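Putative prolyl-tRNA synthetase (Leishmania major, PDB 5XIL) probably charges tRNA(Pro) with L-proline at the expense of ATP, and is represented here by its catalytic, anticodon-binding and zinc-binding C-terminal portion. Local coordinates at residues 199-203 with 441-445; 417-423 with 491-496. All blocks are in the same frame, centred on the assembly; numbering follows the deposited sequence.

Overall arrangement
Along the chain the four segments run 199-203, 417-423, 441-445, 491-496, so the two contacts interleave. Their centres are about 16 Å apart, on the same side of the chain's centre. Contact 1 joins the class II catalytic core to the C-terminal region: its loop leaves strand 195-198, which pairs with strand 475-480 of that region, and meets the start of helix 441-455. Contact 2 lies within the C-terminal region, and both contacts touch strand 432-437 and helix 441-455. They meet at the zinc ion, bound by C443 of contact 1, C493 of contact 2 and C438, and touch where C443 packs against C495. The metal thus ties the core-facing helix to the loop near the chain's end.

Contact 1: residues 199-203 with 441-445; sequences KTEKE and MECEN. With ZN (zinc ion), chain B.
The loop 199-203, leaving strand 195-198 of the catalytic core, meets the first turn of helix 441-455; the closest CA atoms are those of K202 and M441, 6.8 Å apart. The K199 amine forms a salt bridge with E215 of the core. T200 is extended (phi/psi -62/164), E201 (-49/-44) and K202 (-63/-37) form a turn, and E203 closes it with a weak hydrogen bond from E203 N to T200 O at 2.9 Å. T200 OG1 (chi1 p) accepts from E203 N at 3.2 Å, making an ST motif, and donates to E444 OE2 at 2.8 Å. A small beta-hydroxyl suits this buried spot because it serves backbone and carboxylate together. The E201 carboxylate pairs with K204. Unbranched M441 sets its methyl CE 3.6 Å from E201 CB and 3.7 Å from K202 N. K202 is extended throughout (tttt), its long chain spanning the gap so that NZ makes a very short hydrogen bond of 2.4 Å to N445 OD1. Water bridges K202 N to E444 OE1 (3.0 and 2.6 Å). E203 OE2 lies 4.4 Å from E444 OE2, and a water donating to both (2.8 and 2.7 Å) mediates; E203 OE1 pairs with K475. On the helix, E444 (chi1 and chi2 t) reaches toward the loop, whereas C443, out of the loop's reach, binds zinc through SG at 2.2 Å, with C438 and C493 as further ligands. The interface is therefore mainly polar: a buried glutamate, its carboxylate hydrogen-bonded by T200, T476 and water, fastens the zinc-site helix to the catalytic core.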
loop_
_atom_site.group_PDB
_atom_site.type_symbol
_atom_site.label_atom_id
_atom_site.label_comp_id
_atom_site.label_asym_id
_atom_site.label_seq_id
_atom_site.Cartn_x
_atom_site.Cartn_y
_atom_site.Cartn_z
ATOM N N LYS A 199 8.801 16.807 -22.778
ATOM C CA LYS A 199 9.531 16.077 -23.744
ATOM C C LYS A 199 9.384 16.746 -25.129
ATOM O O LYS A 199 8.358 17.395 -25.415
ATOM C CB LYS A 199 9.101 14.625 -23.829
ATOM C CG LYS A 199 9.375 13.786 -22.591
ATOM C CD LYS A 199 10.843 13.519 -22.405
ATOM C CE LYS A 199 11.007 12.279 -21.542
ATOM N NZ LYS A 199 12.436 12.047 -21.218
ATOM N N THR A 200 10.430 16.662 -25.944
ATOM C CA THR A 200 10.245 17.030 -27.377
ATOM C C THR A 200 9.231 16.116 -28.061
ATOM O O THR A 200 8.922 14.964 -27.613
ATOM C CB THR A 200 11.580 16.952 -28.162
ATOM O OG1 THR A 200 12.005 15.588 -28.214
ATOM C CG2 THR A 200 12.634 17.824 -27.522
ATOM N N GLU A 201 8.757 16.558 -29.222
ATOM C CA GLU A 201 7.927 15.669 -30.084
ATOM C C GLU A 201 8.533 14.310 -30.295
ATOM O O GLU A 201 7.851 13.275 -30.196
ATOM C CB GLU A 201 7.666 16.339 -31.449
ATOM C CG GLU A 201 6.601 17.392 -31.420
ATOM C CD GLU A 201 5.209 16.848 -31.131
ATOM O OE1 GLU A 201 4.772 15.825 -31.696
ATOM O OE2 GLU A 201 4.513 17.502 -30.345
ATOM N N LYS A 202 9.840 14.269 -30.567
ATOM C CA LYS A 202 10.532 13.001 -30.804
ATOM C C LYS A 202 10.489 12.094 -29.541
ATOM O O LYS A 202 10.360 10.900 -29.595
ATOM C CB LYS A 202 12.035 13.284 -31.168
ATOM C CG LYS A 202 12.863 12.015 -31.415
ATOM C CD LYS A 202 14.287 12.350 -31.859
ATOM C CE LYS A 202 15.150 11.119 -32.191
ATOM N NZ LYS A 202 16.589 11.351 -32.727
ATOM N N GLU A 203 10.598 12.687 -28.378
ATOM C CA GLU A 203 10.769 11.872 -27.163
ATOM C C GLU A 203 9.505 11.618 -26.343
ATOM O O GLU A 203 9.540 10.914 -25.354
ATOM C CB GLU A 203 11.820 12.547 -26.243
ATOM C CG GLU A 203 13.199 12.555 -26.867
ATOM C CD GLU A 203 13.867 11.201 -26.918
ATOM O OE1 GLU A 203 13.662 10.365 -26.022
ATOM O OE2 GLU A 203 14.706 11.045 -27.807
ATOM N N MET A 441 12.513 19.025 -35.327
ATOM C CA MET A 441 12.956 17.645 -35.092
ATOM C C MET A 441 14.206 17.250 -35.818
ATOM O O MET A 441 15.046 16.476 -35.306
ATOM C CB MET A 441 11.846 16.649 -35.459
ATOM C CG MET A 441 12.038 15.298 -34.839
ATOM S SD MET A 441 10.680 14.207 -35.270
ATOM C CE MET A 441 9.410 14.828 -34.180
ATOM N N GLU A 442 14.351 17.731 -37.050
ATOM C CA GLU A 442 15.526 17.448 -37.848
ATOM C C GLU A 442 16.847 17.827 -37.114
ATOM O O GLU A 442 17.862 17.140 -37.192
ATOM C CB GLU A 442 15.419 18.256 -39.161
ATOM C CG GLU A 442 14.107 18.022 -39.897
ATOM C CD GLU A 442 13.071 19.120 -39.655
ATOM O OE1 GLU A 442 12.970 20.021 -40.524
ATOM O OE2 GLU A 442 12.339 19.072 -38.647
ATOM N N CYS A 443 16.798 18.962 -36.425
ATOM C CA CYS A 443 17.959 19.502 -35.721
ATOM C C CYS A 443 18.301 18.643 -34.515
ATOM O O CYS A 443 19.470 18.326 -34.289
ATOM C CB CYS A 443 17.736 20.933 -35.307
ATOM S SG CYS A 443 17.524 22.126 -36.723
ATOM N N GLU A 444 17.278 18.243 -33.777
ATOM C CA GLU A 444 17.448 17.249 -32.678
ATOM C C GLU A 444 18.075 15.968 -33.161
ATOM O O GLU A 444 18.983 15.392 -32.510
ATOM C CB GLU A 444 16.079 16.986 -32.036
ATOM C CG GLU A 444 16.032 15.968 -30.959
ATOM C CD GLU A 444 14.651 15.953 -30.285
ATOM O OE1 GLU A 444 13.700 16.683 -30.754
ATOM O OE2 GLU A 444 14.529 15.229 -29.263
ATOM N N ASN A 445 17.615 15.490 -34.302
ATOM C CA ASN A 445 18.172 14.277 -34.880
ATOM C C ASN A 445 19.669 14.438 -35.278
ATOM O O ASN A 445 20.484 13.539 -35.103
ATOM C CB ASN A 445 17.336 13.936 -36.131
ATOM C CG ASN A 445 16.080 13.153 -35.800
ATOM O OD1 ASN A 445 16.024 12.433 -34.825
ATOM N ND2 ASN A 445 15.072 13.267 -36.632
HETATM ZN ZN ZN B . 17.526 24.135 -35.837
HETATM O O HOH W 1 11.312 16.529 -31.806
HETATM O O HOH W 2 17.496 12.810 -30.721
HETATM O O HOH W 3 16.232 13.242 -28.626
#

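Contact 2: residues 417-423 with 491-496; sequences VTEWTEF and HECICK. With ZN (zinc ion), chain B.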
loop_
_atom_site.group_PDB
_atom_site.type_symbol
_atom_site.label_atom_id
_atom_site.label_comp_id
_atom_site.label_asym_id
_atom_site.label_seq_id
_atom_site.Cartn_x
_atom_site.Cartn_y
_atom_site.Cartn_z
ATOM N N VAL A 417 25.777 25.655 -23.537
ATOM C CA VAL A 417 26.641 25.487 -24.657
ATOM C C VAL A 417 26.015 26.243 -25.837
ATOM O O VAL A 417 24.873 25.972 -26.176
ATOM C CB VAL A 417 26.856 24.039 -25.036
ATOM C CG1 VAL A 417 27.601 23.854 -26.379
ATOM C CG2 VAL A 417 27.620 23.305 -23.952
ATOM N N THR A 418 26.727 27.168 -26.428
ATOM C CA THR A 418 26.212 27.847 -27.636
ATOM C C THR A 418 26.958 27.581 -28.917
ATOM O O THR A 418 26.499 28.029 -29.969
ATOM C CB THR A 418 26.268 29.344 -27.458
ATOM O OG1 THR A 418 27.621 29.717 -27.204
ATOM C CG2 THR A 418 25.457 29.762 -26.284
ATOM N N GLU A 419 28.134 26.974 -28.839
ATOM C CA GLU A 419 28.915 26.606 -29.981
ATOM C C GLU A 419 29.023 25.080 -30.162
ATOM O O GLU A 419 29.464 24.356 -29.266
ATOM C CB GLU A 419 30.303 27.258 -29.856
ATOM C CG GLU A 419 30.283 28.688 -29.268
ATOM C CD GLU A 419 29.603 29.754 -30.128
ATOM O OE1 GLU A 419 29.958 29.774 -31.329
ATOM O OE2 GLU A 419 28.742 30.565 -29.633
ATOM N N TRP A 420 28.760 24.595 -31.391
ATOM C CA TRP A 420 28.779 23.204 -31.650
ATOM C C TRP A 420 30.096 22.554 -31.202
ATOM O O TRP A 420 30.092 21.435 -30.751
ATOM C CB TRP A 420 28.420 22.839 -33.112
ATOM C CG TRP A 420 28.600 21.394 -33.273
ATOM C CD1 TRP A 420 29.655 20.746 -33.818
ATOM C CD2 TRP A 420 27.766 20.352 -32.679
ATOM N NE1 TRP A 420 29.498 19.419 -33.689
ATOM C CE2 TRP A 420 28.351 19.140 -32.992
ATOM C CE3 TRP A 420 26.561 20.350 -32.003
ATOM C CZ2 TRP A 420 27.829 17.916 -32.557
ATOM C CZ3 TRP A 420 26.044 19.141 -31.582
ATOM C CH2 TRP A 420 26.662 17.939 -31.899
ATOM N N THR A 421 31.227 23.246 -31.368
ATOM C CA THR A 421 32.492 22.614 -31.157
ATOM C C THR A 421 32.722 22.272 -29.695
ATOM O O THR A 421 33.571 21.463 -29.402
ATOM C CB THR A 421 33.703 23.470 -31.631
ATOM O OG1 THR A 421 33.515 24.842 -31.233
ATOM C CG2 THR A 421 33.859 23.438 -33.100
ATOM N N GLU A 422 31.997 22.904 -28.801
ATOM C CA GLU A 422 32.131 22.621 -27.379
ATOM C C GLU A 422 31.150 21.568 -26.860
ATOM O O GLU A 422 31.233 21.189 -25.676
ATOM C CB GLU A 422 32.061 23.937 -26.561
ATOM C CG GLU A 422 30.763 24.711 -26.612
ATOM C CD GLU A 422 30.794 26.049 -25.863
ATOM O OE1 GLU A 422 31.814 26.312 -25.146
ATOM O OE2 GLU A 422 29.823 26.825 -25.955
ATOM N N PHE A 423 30.258 21.101 -27.730
ATOM C CA PHE A 423 29.157 20.176 -27.351
ATOM C C PHE A 423 29.687 18.817 -26.949
ATOM O O PHE A 423 29.524 18.402 -25.796
ATOM C CB PHE A 423 28.194 20.020 -28.527
ATOM C CG PHE A 423 26.863 19.347 -28.182
ATOM C CD1 PHE A 423 26.752 17.978 -28.162
ATOM C CD2 PHE A 423 25.752 20.136 -27.889
ATOM C CE1 PHE A 423 25.535 17.368 -27.837
ATOM C CE2 PHE A 423 24.533 19.578 -27.560
ATOM C CZ PHE A 423 24.420 18.180 -27.557
ATOM N N HIS A 491 20.644 33.501 -30.154
ATOM C CA HIS A 491 21.581 32.512 -30.568
ATOM C C HIS A 491 21.044 31.782 -31.746
ATOM O O HIS A 491 19.851 31.652 -31.884
ATOM C CB HIS A 491 21.765 31.469 -29.425
ATOM C CG HIS A 491 22.492 32.020 -28.263
ATOM N ND1 HIS A 491 23.846 32.233 -28.293
ATOM C CD2 HIS A 491 22.057 32.482 -27.069
ATOM C CE1 HIS A 491 24.221 32.802 -27.159
ATOM N NE2 HIS A 491 23.163 32.935 -26.384
ATOM N N GLU A 492 21.929 31.178 -32.508
ATOM C CA GLU A 492 21.545 30.220 -33.499
ATOM C C GLU A 492 21.231 28.881 -32.899
ATOM O O GLU A 492 21.779 28.510 -31.857
ATOM C CB GLU A 492 22.656 30.008 -34.516
ATOM C CG GLU A 492 22.999 31.295 -35.234
ATOM C CD GLU A 492 23.753 32.293 -34.311
ATOM O OE1 GLU A 492 24.595 31.873 -33.443
ATOM O OE2 GLU A 492 23.467 33.506 -34.408
ATOM N N CYS A 493 20.348 28.133 -33.552
ATOM C CA CYS A 493 20.173 26.728 -33.158
ATOM C C CYS A 493 21.525 25.976 -33.069
ATOM O O CYS A 493 22.426 26.197 -33.853
ATOM C CB CYS A 493 19.182 26.101 -34.118
ATOM S SG CYS A 493 18.882 24.381 -33.904
ATOM N N ILE A 494 21.668 25.062 -32.089
ATOM C CA ILE A 494 22.986 24.482 -31.761
ATOM C C ILE A 494 23.612 23.578 -32.792
ATOM O O ILE A 494 24.853 23.419 -32.786
ATOM C CB ILE A 494 22.933 23.729 -30.378
ATOM C CG1 ILE A 494 24.348 23.354 -29.832
ATOM C CG2 ILE A 494 22.042 22.485 -30.545
ATOM C CD1 ILE A 494 25.301 24.543 -29.745
ATOM N N CYS A 495 22.816 22.929 -33.646
ATOM C CA CYS A 495 23.346 21.906 -34.503
ATOM C C CYS A 495 24.383 22.470 -35.471
ATOM O O CYS A 495 24.384 23.645 -35.820
ATOM C CB CYS A 495 22.314 21.044 -35.269
ATOM S SG CYS A 495 20.965 21.936 -35.995
ATOM N N LYS A 496 25.282 21.577 -35.820
ATOM C CA LYS A 496 26.465 21.906 -36.605
ATOM C C LYS A 496 26.030 22.380 -37.973
ATOM O O LYS A 496 25.338 21.651 -38.683
ATOM C CB LYS A 496 27.316 20.700 -36.739
ATOM C CG LYS A 496 28.671 21.015 -37.337
ATOM C CD LYS A 496 29.473 19.757 -37.512
ATOM C CE LYS A 496 29.020 18.948 -38.702
ATOM N NZ LYS A 496 29.607 17.579 -38.646
HETATM ZN ZN ZN B . 17.526 24.135 -35.837
#
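I494 projects its CD1 and CG1 into a hollow formed by the curve of 417-423: CD1 lies 4.1 Å from V417 CG1 and 3.6 Å from T418 C, while CG1 is 4.0 Å from F423 CD2 and 4.3 Å from W420 CE3. A beta-branched aliphatic side chain, with no polar atom, suits this apolar hollow. Beyond it, the W420 indole forms a flat shelf. K496 CB lies over the W420 five-membered ring, 3.8 Å from its centroid, as a CH-pi contact, and I494 O meets the ring edge 3.6 Å from W420 CE3. At the other end T418 CG2 sits over the H491 ring, 3.8 Å from the centroid, in a second CH-pi contact. The hollow keeps its curve partly through E422, whose OE2 folds back to T418 N at 3.2 Å, and through the backbone hydrogen bond from F423 N to W420 O at 3.0 Å. W420 and H491 turn their polar ends to E454 and E486. E492 OE1 ligates a magnesium ion at a site to which E419, across the contact, also belongs. With no hydrogen bond crossing between the segments, their join rests on apolar and CH-pi contacts, while C493 SG, 2.4 Å from zinc, and the C495-C498 disulfide hold the 491-496 loop independently.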